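Local coordinates for protein phosphoserine aminotransferase (Bacillus alcalophilus, PDB 1W23) that transfers amino groups reversibly with pyridoxal 5'-phosphate, interconverting phosphoserine and 3-phosphohydroxypyruvate in serine biosynthesis and likewise forming phosphohydroxythreonine, at residues 99-104 and 151-156; 147-152 and 171-176; 187-192 and 204-209. All coordinates share one frame; numbering follows the deposited sequence. Where two conformers were deposited one is given.

Interaction 1 of 3, residues 99-104 and 151-156; sequences TGSWSE and NTIYGT. With PLP (pyridoxal-5'-phosphate), chain J.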
loop_
_atom_site.group_PDB
_atom_site.type_symbol
_atom_site.label_atom_id
_atom_site.label_comp_id
_atom_site.label_asym_id
_atom_site.label_seq_id
_atom_site.Cartn_x
_atom_site.Cartn_y
_atom_site.Cartn_z
ATOM N N THR A 99 -20.077 -15.574 8.922
ATOM C CA THR A 99 -20.463 -16.312 7.742
ATOM C C THR A 99 -19.277 -16.907 7.009
ATOM O O THR A 99 -19.431 -17.483 5.926
ATOM C CB THR A 99 -21.341 -15.492 6.790
ATOM O OG1 THR A 99 -20.770 -14.160 6.602
ATOM C CG2 THR A 99 -22.744 -15.280 7.350
ATOM N N GLY A 100 -18.067 -16.829 7.565
ATOM C CA GLY A 100 -16.903 -17.501 7.028
ATOM C C GLY A 100 -15.669 -17.158 7.809
ATOM O O GLY A 100 -15.723 -16.578 8.902
ATOM N N SER A 101 -14.525 -17.527 7.266
ATOM C CA SER A 101 -13.240 -17.311 7.894
ATOM C C SER A 101 -12.899 -15.831 7.979
ATOM O O SER A 101 -12.352 -15.357 8.991
ATOM C CB SER A 101 -12.126 -18.096 7.061
ATOM O OG SER A 101 -10.842 -17.647 7.473
ATOM N N TRP A 102 -13.191 -15.054 6.919
ATOM C CA TRP A 102 -12.931 -13.623 6.985
ATOM C C TRP A 102 -13.757 -12.965 8.069
ATOM O O TRP A 102 -13.266 -12.009 8.718
ATOM C CB TRP A 102 -13.139 -12.952 5.599
ATOM C CG TRP A 102 -12.053 -13.423 4.633
ATOM C CD1 TRP A 102 -12.213 -14.147 3.495
ATOM C CD2 TRP A 102 -10.645 -13.214 4.787
ATOM N NE1 TRP A 102 -11.005 -14.380 2.920
ATOM C CE2 TRP A 102 -10.016 -13.823 3.681
ATOM C CE3 TRP A 102 -9.833 -12.549 5.723
ATOM C CZ2 TRP A 102 -8.638 -13.796 3.520
ATOM C CZ3 TRP A 102 -8.468 -12.524 5.564
ATOM C CH2 TRP A 102 -7.897 -13.151 4.456
ATOM N N SER A 103 -14.981 -13.420 8.331
ATOM C CA SER A 103 -15.740 -12.881 9.459
ATOM C C SER A 103 -15.011 -13.146 10.791
ATOM O O SER A 103 -14.941 -12.296 11.671
ATOM C CB SER A 103 -17.116 -13.518 9.565
ATOM O OG SER A 103 -17.886 -13.452 8.366
ATOM N N GLU A 104 -14.493 -14.389 10.932
ATOM C CA GLU A 104 -13.769 -14.777 12.134
ATOM C C GLU A 104 -12.532 -13.885 12.342
ATOM O O GLU A 104 -12.244 -13.473 13.475
ATOM C CB GLU A 104 -13.336 -16.224 12.077
ATOM C CG GLU A 104 -14.477 -17.193 12.092
ATOM C CD GLU A 104 -14.093 -18.657 11.970
ATOM O OE1 GLU A 104 -14.954 -19.535 12.108
ATOM O OE2 GLU A 104 -12.887 -18.952 11.746
ATOM N N ASN A 151 -18.391 -14.216 1.357
ATOM C CA ASN A 151 -17.487 -15.036 2.157
ATOM C C ASN A 151 -16.588 -15.808 1.202
ATOM O O ASN A 151 -16.911 -16.895 0.700
ATOM C CB ASN A 151 -18.290 -15.968 3.058
ATOM C CG ASN A 151 -19.231 -15.112 3.897
ATOM O OD1 ASN A 151 -18.783 -14.473 4.850
ATOM N ND2 ASN A 151 -20.499 -15.098 3.552
ATOM N N THR A 152 -15.445 -15.174 0.896
ATOM C CA THR A 152 -14.603 -15.540 -0.253
ATOM C C THR A 152 -14.161 -16.994 -0.217
ATOM O O THR A 152 -13.983 -17.619 -1.278
ATOM C CB THR A 152 -13.343 -14.611 -0.246
ATOM O OG1 THR A 152 -13.775 -13.314 0.202
ATOM C CG2 THR A 152 -12.703 -14.511 -1.625
ATOM N N ILE A 153 -13.872 -17.510 0.989
ATOM C CA ILE A 153 -13.369 -18.881 1.131
ATOM C C ILE A 153 -14.426 -19.934 0.980
ATOM O O ILE A 153 -14.182 -21.047 0.471
ATOM C CB ILE A 153 -12.587 -19.012 2.465
ATOM C CG1 ILE A 153 -11.263 -18.239 2.335
ATOM C CG2 ILE A 153 -12.381 -20.464 2.869
ATOM C CD1 ILE A 153 -10.537 -17.919 3.621
ATOM N N TYR A 154 -15.638 -19.617 1.442
ATOM C CA TYR A 154 -16.773 -20.565 1.490
ATOM C C TYR A 154 -17.714 -20.438 0.312
ATOM O O TYR A 154 -18.524 -21.354 0.079
ATOM C CB TYR A 154 -17.520 -20.410 2.835
ATOM C CG TYR A 154 -16.664 -21.020 3.941
ATOM C CD1 TYR A 154 -15.830 -20.251 4.705
ATOM C CD2 TYR A 154 -16.674 -22.370 4.147
ATOM C CE1 TYR A 154 -15.022 -20.832 5.690
ATOM C CE2 TYR A 154 -15.883 -22.952 5.136
ATOM C CZ TYR A 154 -15.069 -22.162 5.903
ATOM O OH TYR A 154 -14.256 -22.740 6.885
ATOM N N GLY A 155 -17.665 -19.372 -0.468
ATOM C CA GLY A 155 -18.515 -19.254 -1.662
ATOM C C GLY A 155 -19.965 -18.949 -1.364
ATOM O O GLY A 155 -20.850 -19.365 -2.136
ATOM N N THR A 156 -20.245 -18.205 -0.310
ATOM C CA THR A 156 -21.588 -17.767 0.040
ATOM C C THR A 156 -21.657 -16.239 0.037
ATOM O O THR A 156 -20.627 -15.564 0.180
ATOM C CB THR A 156 -22.008 -18.296 1.430
ATOM O OG1 THR A 156 -21.107 -17.707 2.366
ATOM C CG2 THR A 156 -21.984 -19.803 1.521
HETATM N N1 PLP J . -11.914 -9.902 3.671
HETATM C C2 PLP J . -12.319 -10.641 2.572
HETATM C C2A PLP J . -13.776 -10.887 2.434
HETATM C C3 PLP J . -11.376 -11.096 1.664
HETATM O O3 PLP J . -11.764 -11.776 0.608
HETATM C C4 PLP J . -9.977 -10.818 1.882
HETATM C C4A PLP J . -8.989 -11.256 0.860
HETATM C C5 PLP J . -9.615 -10.054 3.003
HETATM C C6 PLP J . -10.598 -9.636 3.886
HETATM C C5A PLP J . -8.186 -9.733 3.336
HETATM O O4P PLP J . -7.746 -8.610 2.486
HETATM P P PLP J . -6.197 -8.106 2.584
HETATM O O1P PLP J . -5.343 -9.262 2.165
HETATM O O2P PLP J . -5.954 -7.704 4.031
HETATM O O3P PLP J . -6.217 -6.912 1.642
HETATM O O HOH W 1 -21.520 -18.766 4.785
HETATM O O HOH W 2 -16.132 -14.569 5.937
#
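W102 leaves the first turn of its helix with CG anti to the carbonyl carbon (chi1 -68°), and its indole comes to lie flat over the pyridine of PLP. CB meets N1 and the methyl C2A; CG sits 3.5 Å from C2 of PLP. NE1 is over C3, CE2 over C4, CE3 by C6, and at the tip CH2 comes within 3.6 Å of C5A, the carbon that carries the phosphate ester. That even spacing is the evidence for face-to-face contact. On the loop side, I153 CD1 approaches W102 NE1 obliquely at 3.6 Å. An alanine here would remove the indole and would probably cost the cofactor the flat surface against one face of its ring.

T152 OG1 holds PLP O3 by a 2.6 Å hydrogen bond. Behind it, N151 ties the loop to the helix start: T99 OG1 donates to N151 OD1 at 2.7 Å from above the carbonyl plane, a water bridges the same OD1 to S103 N, and N151 ND2 turns back to T156 OG1 at 2.9 Å. Y154 presents its ring edge to S101 N beside G100, the N-cap.

The contact thus joins the start of helix 101-111, just beyond strand 93-98, to the turn between short strands 150-151 and 156-157, whose T152 O is bonded to R334 of strand 333-336.

Interaction 2 of 3, residues 147-152 and 171-176; sequences ITSNNT and ADMSSD. With PLP (pyridoxal-5'-phosphate), chain J.
S149 and S175 both carry OG in the crowded position between backbone N and carbonyl carbon (chi1 55° in each), whereas N150 holds CG anti to its backbone N at -172°. These torsions turn the three groups into the seam between the segments. S149 OG donates to D176 OD1 at 2.7 Å, arriving from above the carboxylate plane; D176 OD2 forms a salt bridge with R180. S175 OG is gripped twice: N150 ND2 donates to it at 2.9 Å, in the amide plane and nearly straight, and T152 OG1 is hydrogen-bonded to it at 2.7 Å. N150 OD1 pairs with S295 OG, and ND2 also bonds to N298 OD1, an acceptor only, which sets the orientation of the amide.

Upstream, the chains run as parallel strands: D172 N bonds to I147 O at 3.0 Å, and S149 N returns to D172 O. D172, its CG anti to the backbone N (chi1 175°), brings OD2 to 2.7 Å from PLP N1. Its OD1 is held by S174 OG through the syn lone pair and by S174 N, an Asx turn; a water that donates to D172 OD2 is also hydrogen-bonded to T148 OG1, which pairs with S103 OG as well. So fixed, the carboxylate is likely to keep N1 protonated. S174 CB meets PLP C2 at 3.6 Å, from the face opposite W102.

An aspartate facing the pyridine nitrogen from the C-terminal end of a central parallel strand is the signature of the fold-type I PLP enzymes, to which class-V aminotransferases belong.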
loop_
_atom_site.group_PDB
_atom_site.type_symbol
_atom_site.label_atom_id
_atom_site.label_comp_id
_atom_site.label_asym_id
_atom_site.label_seq_id
_atom_site.Cartn_x
_atom_site.Cartn_y
_atom_site.Cartn_z
ATOM N N ILE A 147 -20.807 -7.351 9.228
ATOM C CA ILE A 147 -21.067 -8.479 8.351
ATOM C C ILE A 147 -19.963 -8.562 7.308
ATOM O O ILE A 147 -19.226 -7.604 7.050
ATOM C CB ILE A 147 -22.440 -8.353 7.660
ATOM C CG1 ILE A 147 -22.510 -7.206 6.655
ATOM C CG2 ILE A 147 -23.563 -8.264 8.705
ATOM C CD1 ILE A 147 -23.782 -7.160 5.843
ATOM N N THR A 148 -19.909 -9.737 6.645
ATOM C CA THR A 148 -19.012 -9.994 5.532
ATOM C C THR A 148 -19.920 -10.319 4.341
ATOM O O THR A 148 -20.608 -11.367 4.353
ATOM C CB THR A 148 -18.077 -11.165 5.819
ATOM O OG1 THR A 148 -17.485 -10.994 7.122
ATOM C CG2 THR A 148 -17.033 -11.294 4.733
ATOM N N SER A 149 -20.041 -9.412 3.375
ATOM C CA SER A 149 -21.081 -9.594 2.333
ATOM C C SER A 149 -20.881 -10.808 1.461
ATOM O O SER A 149 -21.840 -11.487 1.105
ATOM C CB SER A 149 -21.140 -8.316 1.470
ATOM O OG SER A 149 -19.870 -8.026 0.941
ATOM N N ASN A 150 -19.624 -11.115 1.136
ATOM C CA ASN A 150 -19.255 -12.240 0.301
ATOM C C ASN A 150 -18.117 -12.969 1.035
ATOM O O ASN A 150 -17.060 -12.389 1.334
ATOM C CB ASN A 150 -18.870 -11.773 -1.118
ATOM C CG ASN A 150 -18.676 -12.972 -2.053
ATOM O OD1 ASN A 150 -19.698 -13.500 -2.557
ATOM N ND2 ASN A 150 -17.430 -13.385 -2.227
ATOM N N ASN A 151 -18.391 -14.216 1.357
ATOM C CA ASN A 151 -17.487 -15.036 2.157
ATOM C C ASN A 151 -16.588 -15.808 1.202
ATOM O O ASN A 151 -16.911 -16.895 0.700
ATOM C CB ASN A 151 -18.290 -15.968 3.058
ATOM C CG ASN A 151 -19.231 -15.112 3.897
ATOM O OD1 ASN A 151 -18.783 -14.473 4.850
ATOM N ND2 ASN A 151 -20.499 -15.098 3.552
ATOM N N THR A 152 -15.445 -15.174 0.896
ATOM C CA THR A 152 -14.603 -15.540 -0.253
ATOM C C THR A 152 -14.161 -16.994 -0.217
ATOM O O THR A 152 -13.983 -17.619 -1.278
ATOM C CB THR A 152 -13.343 -14.611 -0.246
ATOM O OG1 THR A 152 -13.775 -13.314 0.202
ATOM C CG2 THR A 152 -12.703 -14.511 -1.625
ATOM N N ALA A 171 -19.763 -3.333 6.778
ATOM C CA ALA A 171 -19.557 -4.531 5.954
ATOM C C ALA A 171 -18.181 -4.574 5.304
ATOM O O ALA A 171 -17.726 -3.608 4.669
ATOM C CB ALA A 171 -20.610 -4.562 4.833
ATOM N N ASP A 172 -17.570 -5.740 5.416
ATOM C CA ASP A 172 -16.392 -6.134 4.648
ATOM C C ASP A 172 -16.921 -6.671 3.317
ATOM O O ASP A 172 -17.421 -7.797 3.213
ATOM C CB ASP A 172 -15.617 -7.238 5.375
ATOM C CG ASP A 172 -14.439 -7.791 4.601
ATOM O OD1 ASP A 172 -14.178 -7.328 3.443
ATOM O OD2 ASP A 172 -13.781 -8.692 5.159
ATOM N N MET A 173 -16.831 -5.813 2.292
ATOM C CA MET A 173 -17.292 -6.116 0.934
ATOM C C MET A 173 -16.124 -6.398 0.004
ATOM O O MET A 173 -16.254 -6.243 -1.231
ATOM C CB MET A 173 -18.186 -5.010 0.346
ATOM C CG MET A 173 -19.436 -4.761 1.257
ATOM S SD MET A 173 -20.601 -3.718 0.361
ATOM C CE MET A 173 -22.013 -3.751 1.478
ATOM N N SER A 174 -14.984 -6.815 0.530
ATOM C CA SER A 174 -13.801 -7.032 -0.284
ATOM C C SER A 174 -14.061 -7.825 -1.545
ATOM O O SER A 174 -13.566 -7.441 -2.617
ATOM C CB SER A 174 -12.735 -7.751 0.508
ATOM O OG SER A 174 -12.218 -6.963 1.575
ATOM N N SER A 175 -14.815 -8.935 -1.477
ATOM C CA SER A 175 -14.917 -9.812 -2.625
ATOM C C SER A 175 -16.204 -9.662 -3.428
ATOM O O SER A 175 -16.386 -10.410 -4.401
ATOM C CB SER A 175 -14.606 -11.244 -2.229
ATOM O OG SER A 175 -15.436 -11.654 -1.153
ATOM N N ASP A 176 -17.054 -8.665 -3.147
ATOM C CA ASP A 176 -18.189 -8.392 -4.023
ATOM C C ASP A 176 -18.526 -6.924 -4.188
ATOM O O ASP A 176 -19.521 -6.616 -4.874
ATOM C CB ASP A 176 -19.451 -9.176 -3.640
ATOM C CG ASP A 176 -20.165 -8.677 -2.384
ATOM O OD1 ASP A 176 -19.584 -7.773 -1.717
ATOM O OD2 ASP A 176 -21.266 -9.212 -2.099
HETATM N N1 PLP J . -11.914 -9.902 3.671
HETATM C C2 PLP J . -12.319 -10.641 2.572
HETATM C C2A PLP J . -13.776 -10.887 2.434
HETATM C C3 PLP J . -11.376 -11.096 1.664
HETATM O O3 PLP J . -11.764 -11.776 0.608
HETATM C C4 PLP J . -9.977 -10.818 1.882
HETATM C C4A PLP J . -8.989 -11.256 0.860
HETATM C C5 PLP J . -9.615 -10.054 3.003
HETATM C C6 PLP J . -10.598 -9.636 3.886
HETATM C C5A PLP J . -8.186 -9.733 3.336
HETATM O O4P PLP J . -7.746 -8.610 2.486
HETATM P P PLP J . -6.197 -8.106 2.584
HETATM O O1P PLP J . -5.343 -9.262 2.165
HETATM O O2P PLP J . -5.954 -7.704 4.031
HETATM O O3P PLP J . -6.217 -6.912 1.642
HETATM O O HOH W 3 -14.950 -9.924 7.318
HETATM O O HOH W 4 -16.711 -9.587 0.898
#

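Interaction 3 of 3, residues 187-192 and 204-209; sequences FGMIYA and TVVIVK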
loop_
_atom_site.group_PDB
_atom_site.type_symbol
_atom_site.label_atom_id
_atom_site.label_comp_id
_atom_site.label_asym_id
_atom_site.label_seq_id
_atom_site.Cartn_x
_atom_site.Cartn_y
_atom_site.Cartn_z
ATOM N N PHE A 187 -25.724 1.407 5.342
ATOM C CA PHE A 187 -24.467 1.164 6.032
ATOM C C PHE A 187 -23.904 2.420 6.668
ATOM O O PHE A 187 -23.975 3.511 6.088
ATOM C CB PHE A 187 -23.420 0.654 5.021
ATOM C CG PHE A 187 -23.858 -0.683 4.414
ATOM C CD1 PHE A 187 -24.626 -0.729 3.258
ATOM C CD2 PHE A 187 -23.526 -1.889 4.998
ATOM C CE1 PHE A 187 -25.050 -1.950 2.740
ATOM C CE2 PHE A 187 -23.958 -3.081 4.513
ATOM C CZ PHE A 187 -24.730 -3.135 3.374
ATOM N N GLY A 188 -23.243 2.240 7.793
ATOM C CA GLY A 188 -22.377 3.267 8.323
ATOM C C GLY A 188 -20.995 3.300 7.706
ATOM O O GLY A 188 -20.369 4.358 7.600
ATOM N N MET A 189 -20.520 2.109 7.320
ATOM C CA MET A 189 -19.195 1.996 6.699
ATOM C C MET A 189 -19.150 0.739 5.865
ATOM O O MET A 189 -19.661 -0.334 6.297
ATOM C CB MET A 189 -18.128 2.011 7.788
ATOM C CG MET A 189 -16.723 1.950 7.227
ATOM S SD MET A 189 -15.450 2.108 8.485
ATOM C CE MET A 189 -14.655 0.518 8.153
ATOM N N ILE A 190 -18.512 0.811 4.725
ATOM C CA ILE A 190 -18.188 -0.312 3.838
ATOM C C ILE A 190 -16.701 -0.269 3.559
ATOM O O ILE A 190 -16.159 0.822 3.323
ATOM C CB ILE A 190 -18.954 -0.156 2.510
ATOM C CG1 ILE A 190 -20.458 -0.287 2.712
ATOM C CG2 ILE A 190 -18.392 -1.059 1.463
ATOM C CD1 ILE A 190 -21.253 0.219 1.565
ATOM N N TYR A 191 -16.012 -1.406 3.598
ATOM C CA TYR A 191 -14.615 -1.415 3.208
ATOM C C TYR A 191 -14.335 -2.607 2.311
ATOM O O TYR A 191 -15.008 -3.656 2.336
ATOM C CB TYR A 191 -13.681 -1.418 4.406
ATOM C CG TYR A 191 -13.784 -2.563 5.346
ATOM C CD1 TYR A 191 -12.924 -3.644 5.303
ATOM C CD2 TYR A 191 -14.744 -2.597 6.381
ATOM C CE1 TYR A 191 -12.987 -4.717 6.176
ATOM C CE2 TYR A 191 -14.807 -3.650 7.272
ATOM C CZ TYR A 191 -13.937 -4.718 7.165
ATOM O OH TYR A 191 -13.948 -5.767 8.069
ATOM N N ALA A 192 -13.265 -2.464 1.501
ATOM C CA ALA A 192 -12.899 -3.503 0.560
ATOM C C ALA A 192 -11.454 -3.291 0.115
ATOM O O ALA A 192 -11.121 -2.224 -0.400
ATOM C CB ALA A 192 -13.740 -3.407 -0.732
ATOM N N THR A 204 -7.106 0.138 -0.256
ATOM C CA THR A 204 -8.344 -0.314 0.365
ATOM C C THR A 204 -9.311 0.845 0.282
ATOM O O THR A 204 -9.002 1.987 0.681
ATOM C CB THR A 204 -8.082 -0.727 1.817
ATOM O OG1 THR A 204 -7.095 -1.782 1.831
ATOM C CG2 THR A 204 -9.309 -1.264 2.503
ATOM N N VAL A 205 -10.498 0.591 -0.270
ATOM C CA VAL A 205 -11.572 1.590 -0.352
ATOM C C VAL A 205 -12.423 1.516 0.902
ATOM O O VAL A 205 -12.860 0.435 1.317
ATOM C CB VAL A 205 -12.433 1.350 -1.610
ATOM C CG1 VAL A 205 -13.653 2.250 -1.626
ATOM C CG2 VAL A 205 -11.584 1.501 -2.858
ATOM N N VAL A 206 -12.614 2.651 1.561
ATOM C CA VAL A 206 -13.446 2.745 2.727
ATOM C C VAL A 206 -14.483 3.863 2.467
ATOM O O VAL A 206 -14.110 5.005 2.276
ATOM C CB VAL A 206 -12.644 3.042 4.004
ATOM C CG1 VAL A 206 -13.531 3.032 5.233
ATOM C CG2 VAL A 206 -11.496 2.027 4.156
ATOM N N ILE A 207 -15.775 3.465 2.449
ATOM C CA ILE A 207 -16.883 4.404 2.264
ATOM C C ILE A 207 -17.518 4.621 3.619
ATOM O O ILE A 207 -17.971 3.655 4.218
ATOM C CB ILE A 207 -17.876 3.874 1.219
ATOM C CG1 ILE A 207 -17.252 3.587 -0.142
ATOM C CG2 ILE A 207 -19.041 4.833 1.117
ATOM C CD1 ILE A 207 -18.038 2.628 -1.005
ATOM N N VAL A 208 -17.487 5.845 4.124
ATOM C CA VAL A 208 -17.821 6.127 5.499
ATOM C C VAL A 208 -18.874 7.227 5.593
ATOM O O VAL A 208 -18.801 8.254 4.905
ATOM C CB VAL A 208 -16.618 6.684 6.329
ATOM C CG1 VAL A 208 -15.504 5.690 6.414
ATOM C CG2 VAL A 208 -16.041 7.997 5.787
ATOM N N LYS A 209 -19.860 7.030 6.444
ATOM C CA LYS A 209 -20.812 8.088 6.774
ATOM C C LYS A 209 -20.035 9.108 7.604
ATOM O O LYS A 209 -19.532 8.797 8.683
ATOM C CB LYS A 209 -22.003 7.510 7.531
ATOM C CG LYS A 209 -23.151 8.508 7.675
ATOM C CD LYS A 209 -24.409 7.760 8.157
ATOM C CE LYS A 209 -25.603 8.723 8.346
ATOM N NZ LYS A 209 -26.378 8.670 7.069
#
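Strands 189-193 and 204-209 are the two arms of a beta hairpin within the central seven-stranded sheet, and 204-209 is the strand that runs against its neighbours, as in other fold-type I PLP enzymes. The axes of 189-192 and 204-209 are antiparallel at 178° and approach to 4.6 Å.

One face is made by M189, Y191, V206 and V208. M189 and V208 each have two conformers; in the one described, M189 extends through two anti torsions, which lays CG and SD in the groove between V206 CG1 and V208 CG1; the bend at chi3 (121°) then keeps CE near V206 CG1. M189 SD lies 3.9 Å from V206 CG1, while CG is 4.0 Å from V208 CG1; V208 runs alongside the methionine and V206 crosses it obliquely. The second methyl of V206, CG2, is a smaller bump against Y191 CB at 4.1 Å. Beyond CB the tyrosine, in the crowded chi1 position, leads away from the hairpin, and its OH is hydrogen-bonded to H146. Q79 of helix 75-87 touches M189, Y191 and V206 on this face.

The reverse face alternates large and small. I190 and I207 oppose each other directly, CB to CB at 4.4 Å, whereas the short A192 is paired with the branched V205. M173 and L182 pack on I190, and I177 on A192. At the open end of the hairpin K209 CB rests on G188 O at 3.6 Å, and its NZ extends to a salt bridge with D66.

Five backbone hydrogen bonds close the pairing. Three are fairly straight; the two linking A192 and V205 are more bent, that from A192 N to V205 O most (2.9 Å, 141°).

Along the chain the three contacts open in order, and all lie in the class-V aminotransferase region. Interactions 1 and 2 share N151 and T152, have centres 8 Å apart and both touch PLP; S103 OG and T148 OG1 join them by a probable hydrogen bond. Interaction 3 lies 12 Å from interaction 2, centre to centre, in the same sheet, where strands 169-172 and 189-193 are neighbours: Y191 N and O face A171 O and M173 N. From interaction 1 it is 19 Å away without touching. In space they run from hairpin to cofactor loop: the sheet that the hairpin extends also positions D172 at PLP N1, while the loop and helix start supply T152 and W102.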